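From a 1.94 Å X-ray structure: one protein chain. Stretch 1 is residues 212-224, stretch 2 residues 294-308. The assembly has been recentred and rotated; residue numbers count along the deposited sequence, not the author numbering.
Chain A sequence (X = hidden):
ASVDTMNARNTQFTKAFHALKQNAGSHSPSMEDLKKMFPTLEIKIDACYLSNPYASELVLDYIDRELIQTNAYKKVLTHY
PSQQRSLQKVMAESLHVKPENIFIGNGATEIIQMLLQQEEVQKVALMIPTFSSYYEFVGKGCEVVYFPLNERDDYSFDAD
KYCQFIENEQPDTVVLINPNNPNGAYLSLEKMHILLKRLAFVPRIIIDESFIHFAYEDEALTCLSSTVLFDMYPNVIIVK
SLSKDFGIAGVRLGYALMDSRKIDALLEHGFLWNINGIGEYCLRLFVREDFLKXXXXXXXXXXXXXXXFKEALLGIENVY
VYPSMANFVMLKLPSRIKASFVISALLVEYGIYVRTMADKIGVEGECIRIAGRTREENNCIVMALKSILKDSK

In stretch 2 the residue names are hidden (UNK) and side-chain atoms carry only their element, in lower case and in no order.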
# COMPACT_ATOMS: atom_id res chain seq x y z
N ILE A 212 -14.44 15.71 6.54
CA ILE A 212 -15.80 16.06 6.93
C ILE A 212 -16.05 15.83 8.44
O ILE A 212 -16.91 16.44 9.03
CB ILE A 212 -16.87 15.30 6.10
CG1 ILE A 212 -18.23 16.05 6.16
CG2 ILE A 212 -16.98 13.84 6.50
CD1 ILE A 212 -19.26 15.59 5.18
N HIS A 213 -15.23 15.01 9.06
CA HIS A 213 -15.32 14.77 10.54
C HIS A 213 -14.98 16.05 11.35
O HIS A 213 -15.29 16.12 12.51
CB HIS A 213 -14.31 13.68 10.96
CG HIS A 213 -14.82 12.29 10.88
ND1 HIS A 213 -15.84 11.89 10.04
CD2 HIS A 213 -14.36 11.17 11.50
CE1 HIS A 213 -16.00 10.58 10.16
NE2 HIS A 213 -15.13 10.13 11.05
N PHE A 214 -14.34 17.03 10.74
CA PHE A 214 -14.00 18.32 11.35
C PHE A 214 -15.02 19.39 11.14
O PHE A 214 -14.93 20.41 11.81
CB PHE A 214 -12.60 18.78 10.90
CG PHE A 214 -11.58 17.69 11.04
CD1 PHE A 214 -11.30 17.17 12.30
CD2 PHE A 214 -11.02 17.09 9.94
CE1 PHE A 214 -10.42 16.12 12.44
CE2 PHE A 214 -10.12 16.03 10.08
CZ PHE A 214 -9.85 15.54 11.32
N ALA A 215 -16.05 19.13 10.34
CA ALA A 215 -17.09 20.15 10.07
C ALA A 215 -18.30 19.94 10.99
O ALA A 215 -18.50 18.86 11.63
CB ALA A 215 -17.53 20.09 8.60
N TYR A 216 -19.11 20.97 11.08
CA TYR A 216 -20.31 20.83 11.90
C TYR A 216 -21.39 21.74 11.35
O TYR A 216 -21.07 22.78 10.81
CB TYR A 216 -20.00 21.12 13.40
CG TYR A 216 -19.43 22.47 13.68
CD1 TYR A 216 -18.06 22.69 13.59
CD2 TYR A 216 -20.24 23.56 13.96
CE1 TYR A 216 -17.51 23.92 13.78
CE2 TYR A 216 -19.69 24.83 14.19
CZ TYR A 216 -18.32 25.00 14.09
OH TYR A 216 -17.74 26.20 14.28
N GLU A 217 -22.61 21.26 11.44
CA GLU A 217 -23.80 22.02 11.06
C GLU A 217 -24.69 22.42 12.25
O GLU A 217 -25.61 23.17 12.03
CB GLU A 217 -24.60 21.25 9.98
CG GLU A 217 -23.88 21.29 8.63
CD GLU A 217 -24.67 20.66 7.48
OE1 GLU A 217 -25.94 20.67 7.57
OE2 GLU A 217 -24.02 20.13 6.52
N ASP A 218 -24.40 21.92 13.46
CA ASP A 218 -25.16 22.19 14.68
C ASP A 218 -24.19 22.35 15.84
O ASP A 218 -23.02 21.89 15.77
CB ASP A 218 -26.20 21.10 15.00
CG ASP A 218 -25.59 19.72 15.23
OD1 ASP A 218 -24.37 19.49 15.03
OD2 ASP A 218 -26.34 18.82 15.66
N GLU A 219 -24.63 23.03 16.90
CA GLU A 219 -23.75 23.26 18.05
C GLU A 219 -23.39 22.00 18.83
O GLU A 219 -22.35 21.94 19.46
CB GLU A 219 -24.38 24.29 18.99
CG GLU A 219 -24.17 25.72 18.53
CD GLU A 219 -22.73 26.18 18.75
OE1 GLU A 219 -21.92 26.14 17.79
OE2 GLU A 219 -22.42 26.59 19.89
N ALA A 220 -24.23 21.00 18.77
CA ALA A 220 -23.95 19.73 19.43
C ALA A 220 -22.80 19.00 18.74
O ALA A 220 -22.38 18.02 19.22
CB ALA A 220 -25.19 18.85 19.38
N LEU A 221 -22.33 19.48 17.57
CA LEU A 221 -21.28 18.80 16.83
C LEU A 221 -21.65 17.36 16.47
O LEU A 221 -20.90 16.43 16.62
CB LEU A 221 -19.95 18.88 17.56
CG LEU A 221 -19.50 20.27 18.06
CD1 LEU A 221 -18.19 20.13 18.78
CD2 LEU A 221 -19.40 21.39 17.01
N THR A 222 -22.81 17.21 15.89
CA THR A 222 -23.26 15.93 15.31
C THR A 222 -22.31 15.54 14.16
O THR A 222 -22.03 16.37 13.28
CB THR A 222 -24.72 16.03 14.81
OG1 THR A 222 -25.57 16.56 15.84
CG2 THR A 222 -25.28 14.63 14.40
N CYS A 223 -21.77 14.32 14.17
CA CYS A 223 -20.81 13.91 13.15
C CYS A 223 -21.56 13.90 11.81
O CYS A 223 -22.66 13.41 11.73
CB CYS A 223 -20.23 12.56 13.40
SG CYS A 223 -18.85 12.17 12.31
N LEU A 224 -20.97 14.51 10.81
CA LEU A 224 -21.55 14.60 9.48
C LEU A 224 -21.02 13.46 8.68
O LEU A 224 -19.96 12.94 8.99
CB LEU A 224 -21.13 15.91 8.80
CG LEU A 224 -21.64 17.18 9.48
CD1 LEU A 224 -20.87 18.38 9.00
CD2 LEU A 224 -23.14 17.33 9.25
N UNK A 294 -15.02 6.55 22.27
CA UNK A 294 -13.93 7.36 22.66
C UNK A 294 -13.46 8.24 21.49
O UNK A 294 -12.99 9.34 21.70
c UNK A 294 -11.75 2.92 26.51
c UNK A 294 -13.19 5.69 24.43
n UNK A 294 -12.31 1.98 27.25
n UNK A 294 -10.46 2.89 26.33
n UNK A 294 -12.50 3.87 25.92
c UNK A 294 -12.00 4.97 25.09
c UNK A 294 -12.79 6.48 23.17
N UNK A 295 -13.54 7.71 20.28
CA UNK A 295 -13.13 8.47 19.10
C UNK A 295 -13.99 9.73 18.95
O UNK A 295 -13.51 10.79 18.53
c UNK A 295 -13.04 8.51 16.61
o UNK A 295 -12.43 11.25 13.48
c UNK A 295 -11.65 10.01 15.31
c UNK A 295 -12.72 10.30 14.48
c UNK A 295 -13.99 9.71 14.72
c UNK A 295 -11.83 9.14 16.36
c UNK A 295 -14.15 8.85 15.81
c UNK A 295 -13.18 7.62 17.84
N UNK A 296 -15.27 9.56 19.13
CA UNK A 296 -16.18 10.68 19.04
C UNK A 296 -15.81 11.79 20.04
O UNK A 296 -15.93 12.99 19.73
c UNK A 296 -18.68 10.94 18.99
c UNK A 296 -17.54 10.11 19.26
o UNK A 296 -18.07 11.09 16.62
c UNK A 296 -18.77 11.49 17.56
o UNK A 296 -19.58 12.40 17.49
N UNK A 297 -15.44 11.41 21.28
CA UNK A 297 -14.96 12.40 22.21
C UNK A 297 -13.73 13.13 21.68
O UNK A 297 -13.63 14.32 21.84
c UNK A 297 -15.75 11.13 24.34
o UNK A 297 -14.07 10.06 25.78
o UNK A 297 -16.16 9.72 26.14
c UNK A 297 -15.28 10.22 25.49
c UNK A 297 -14.62 11.76 23.57
N UNK A 298 -12.75 12.42 21.10
CA UNK A 298 -11.56 13.01 20.54
C UNK A 298 -11.79 13.93 19.29
O UNK A 298 -11.03 14.90 19.04
c UNK A 298 -10.60 11.90 20.10
N UNK A 299 -12.80 13.57 18.51
CA UNK A 299 -13.19 14.33 17.32
C UNK A 299 -13.80 15.67 17.77
O UNK A 299 -13.35 16.69 17.34
c UNK A 299 -17.78 14.49 15.21
n UNK A 299 -18.87 14.42 15.97
n UNK A 299 -17.59 15.58 14.44
c UNK A 299 -14.19 13.51 16.54
c UNK A 299 -15.68 13.35 14.45
c UNK A 299 -14.59 14.10 15.18
n UNK A 299 -16.94 13.44 15.19
N UNK A 300 -14.74 15.63 18.71
CA UNK A 300 -15.34 16.83 19.24
C UNK A 300 -14.38 17.72 20.00
O UNK A 300 -14.44 18.93 19.85
c UNK A 300 -16.56 16.56 20.13
c UNK A 300 -19.41 14.81 20.89
c UNK A 300 -17.72 15.97 19.39
n UNK A 300 -20.67 14.19 20.40
c UNK A 300 -19.02 16.08 20.20
N UNK A 301 -13.46 17.12 20.75
CA UNK A 301 -12.41 17.85 21.42
C UNK A 301 -11.54 18.59 20.44
O UNK A 301 -11.19 19.77 20.66
c UNK A 301 -10.36 17.34 22.95
o UNK A 301 -9.72 15.03 23.29
n UNK A 301 -8.99 16.56 24.76
c UNK A 301 -9.66 16.21 23.70
c UNK A 301 -11.59 16.85 22.25
N UNK A 302 -11.14 17.89 19.37
CA UNK A 302 -10.36 18.51 18.32
C UNK A 302 -11.11 19.66 17.58
O UNK A 302 -10.51 20.70 17.31
c UNK A 302 -7.62 18.46 16.68
c UNK A 302 -6.74 19.03 15.76
c UNK A 302 -9.25 18.29 15.03
o UNK A 302 -6.32 19.73 13.49
c UNK A 302 -7.12 19.17 14.47
c UNK A 302 -8.39 18.85 14.11
c UNK A 302 -8.88 18.07 16.33
c UNK A 302 -9.86 17.48 17.31
N UNK A 303 -12.37 19.48 17.24
CA UNK A 303 -13.11 20.59 16.65
C UNK A 303 -13.16 21.80 17.61
O UNK A 303 -12.99 22.98 17.16
c UNK A 303 -15.88 18.51 14.97
c UNK A 303 -14.53 19.15 15.18
c UNK A 303 -14.53 20.16 16.31
c UNK A 303 -15.47 21.33 16.02
N UNK A 304 -13.34 21.54 18.90
CA UNK A 304 -13.40 22.65 19.87
C UNK A 304 -12.07 23.36 19.92
O UNK A 304 -12.02 24.59 19.92
c UNK A 304 -13.88 22.23 21.26
c UNK A 304 -15.37 21.88 21.27
c UNK A 304 -17.18 20.67 22.48
n UNK A 304 -17.55 19.85 23.65
c UNK A 304 -15.83 21.37 22.65
N UNK A 305 -10.97 22.61 19.87
CA UNK A 305 -9.71 23.26 19.82
C UNK A 305 -9.47 24.05 18.51
O UNK A 305 -8.88 25.12 18.61
o UNK A 305 -6.12 24.92 20.36
c UNK A 305 -6.94 24.05 20.87
c UNK A 305 -8.58 22.25 20.12
c UNK A 305 -7.18 22.75 20.09
o UNK A 305 -7.57 24.17 21.96
N UNK A 306 -9.78 23.47 17.35
CA UNK A 306 -9.66 24.16 16.06
C UNK A 306 -10.41 25.50 16.11
O UNK A 306 -9.92 26.49 15.55
s UNK A 306 -7.83 22.89 13.53
c UNK A 306 -8.12 24.32 12.79
c UNK A 306 -10.28 23.35 14.91
c UNK A 306 -9.37 22.32 14.26
N UNK A 307 -11.61 25.49 16.64
CA UNK A 307 -12.38 26.74 16.81
C UNK A 307 -11.58 27.75 17.64
O UNK A 307 -11.44 28.90 17.27
c UNK A 307 -13.72 26.47 17.40
s UNK A 307 -14.85 25.63 16.28
N UNK A 308 -10.98 27.28 18.73
CA UNK A 308 -10.17 28.16 19.59
C UNK A 308 -8.91 28.69 18.90
O UNK A 308 -8.60 29.86 19.01
n UNK A 308 -5.68 27.27 21.71
n UNK A 308 -7.22 28.24 23.19
c UNK A 308 -8.40 27.43 22.90
n UNK A 308 -5.10 29.06 23.01
c UNK A 308 -9.28 28.28 21.98
c UNK A 308 -9.86 27.43 20.88
c UNK A 308 -6.02 28.19 22.60
O HOH W 1 -19.50 17.74 13.90
O HOH W 2 -21.82 16.63 21.48
O HOH W 3 -22.04 12.71 16.46

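Residues 294-308 form continuous helix, packed against the 3-10 segment 212-214 and the loop that follows it. Position 294 has three carbons, a nitrogen and a carbon bearing two further nitrogens, none within reach of stretch 1: R294. At 295 one carbon leads to a six-carbon ring bearing an oxygen, and the CA-to-CB bond points toward stretch 1; this is Y295, whose ring meets that of H213 rim to rim, centroids 5.7 Å apart.

Position 296 carries three carbons, the third holding two oxygens that come close to C223 CB. The chain length identifies E296; E296 OE2 lies 4.1 Å from C223 CB. Its OE2 also accepts a hydrogen bond from water 3, which in turn accepts one from C223 N, so the carboxylate reaches the loop through solvent. Position 297 has the same atoms but lies out of reach: E297. A single carbon at 298, likewise remote, gives A298.

At 299, three carbons, a nitrogen and a carbon with two more nitrogens run into the loop, and the terminal nitrogens approach the carbonyls of H213 and L221. This is R299. NH1 donates to H213 O (3.1 Å) and NH2 to L221 O (2.9 Å), both near the guanidinium plane, while C223 CB covers one face. Within the helix, R299 NE donates to E296 OE1 (3.0 Å) and R299 NH2 to E296 OE2 (2.6 Å), a salt bridge that helps hold the guanidinium in place. Water 1 accepts from R299 NH1 (2.9 Å) and sits within hydrogen-bonding distance of A215 O (2.7 Å) and T222 O (2.9 Å).

Four carbons in a row ending in nitrogen, one carbon against L221, mark 300 as K300; its CD lies 4.0 Å from L221 CB, and water 2 links its NZ to A220 O. Position 301, with three carbons, the third bearing one oxygen and one nitrogen, points away and is Q301. At 302 a carbon and a six-carbon ring with one oxygen, near the F214 ring, define Y302. Its CD2 comes 3.6 Å from F214 CE1, with the ring planes at 70° in an oblique arrangement.

Position 303 has four carbons, forked at the first with one arm two carbons long, against the Y216 ring, L221 and F214 O: I303. Its CG2 lies 3.8 Å from Y216 CD1 and 4.1 Å from L221 CD2, while its CG1 is 3.6 Å from F214 O. Four carbons and a terminal nitrogen at 304, touching L221, give K304, whose CE lies 3.9 Å from L221 CD1. Three carbons ending in two oxygens, out of reach at 305, are E305. The unbranched two carbons, sulfur and carbon at 306 are M306. One carbon and a sulfur at 307, the sulfur near Y216 OH, form C307, with SG 3.6 Å from Y216 OH. Position 308, three carbons, a nitrogen and a carbon with two nitrogens, is R308, salt-bridged to E305.

The contact combines an apolar patch, where I303 meets Y216 and L221 and Y302 meets F214, with a polar anchor. R299 donates to one carbonyl in the 3-10 segment, H213 O, and one in the loop, L221 O, and three waters extend the polar network between loop and helix.

Stretch 2 294-308: RYEEARKQYIKEMCR
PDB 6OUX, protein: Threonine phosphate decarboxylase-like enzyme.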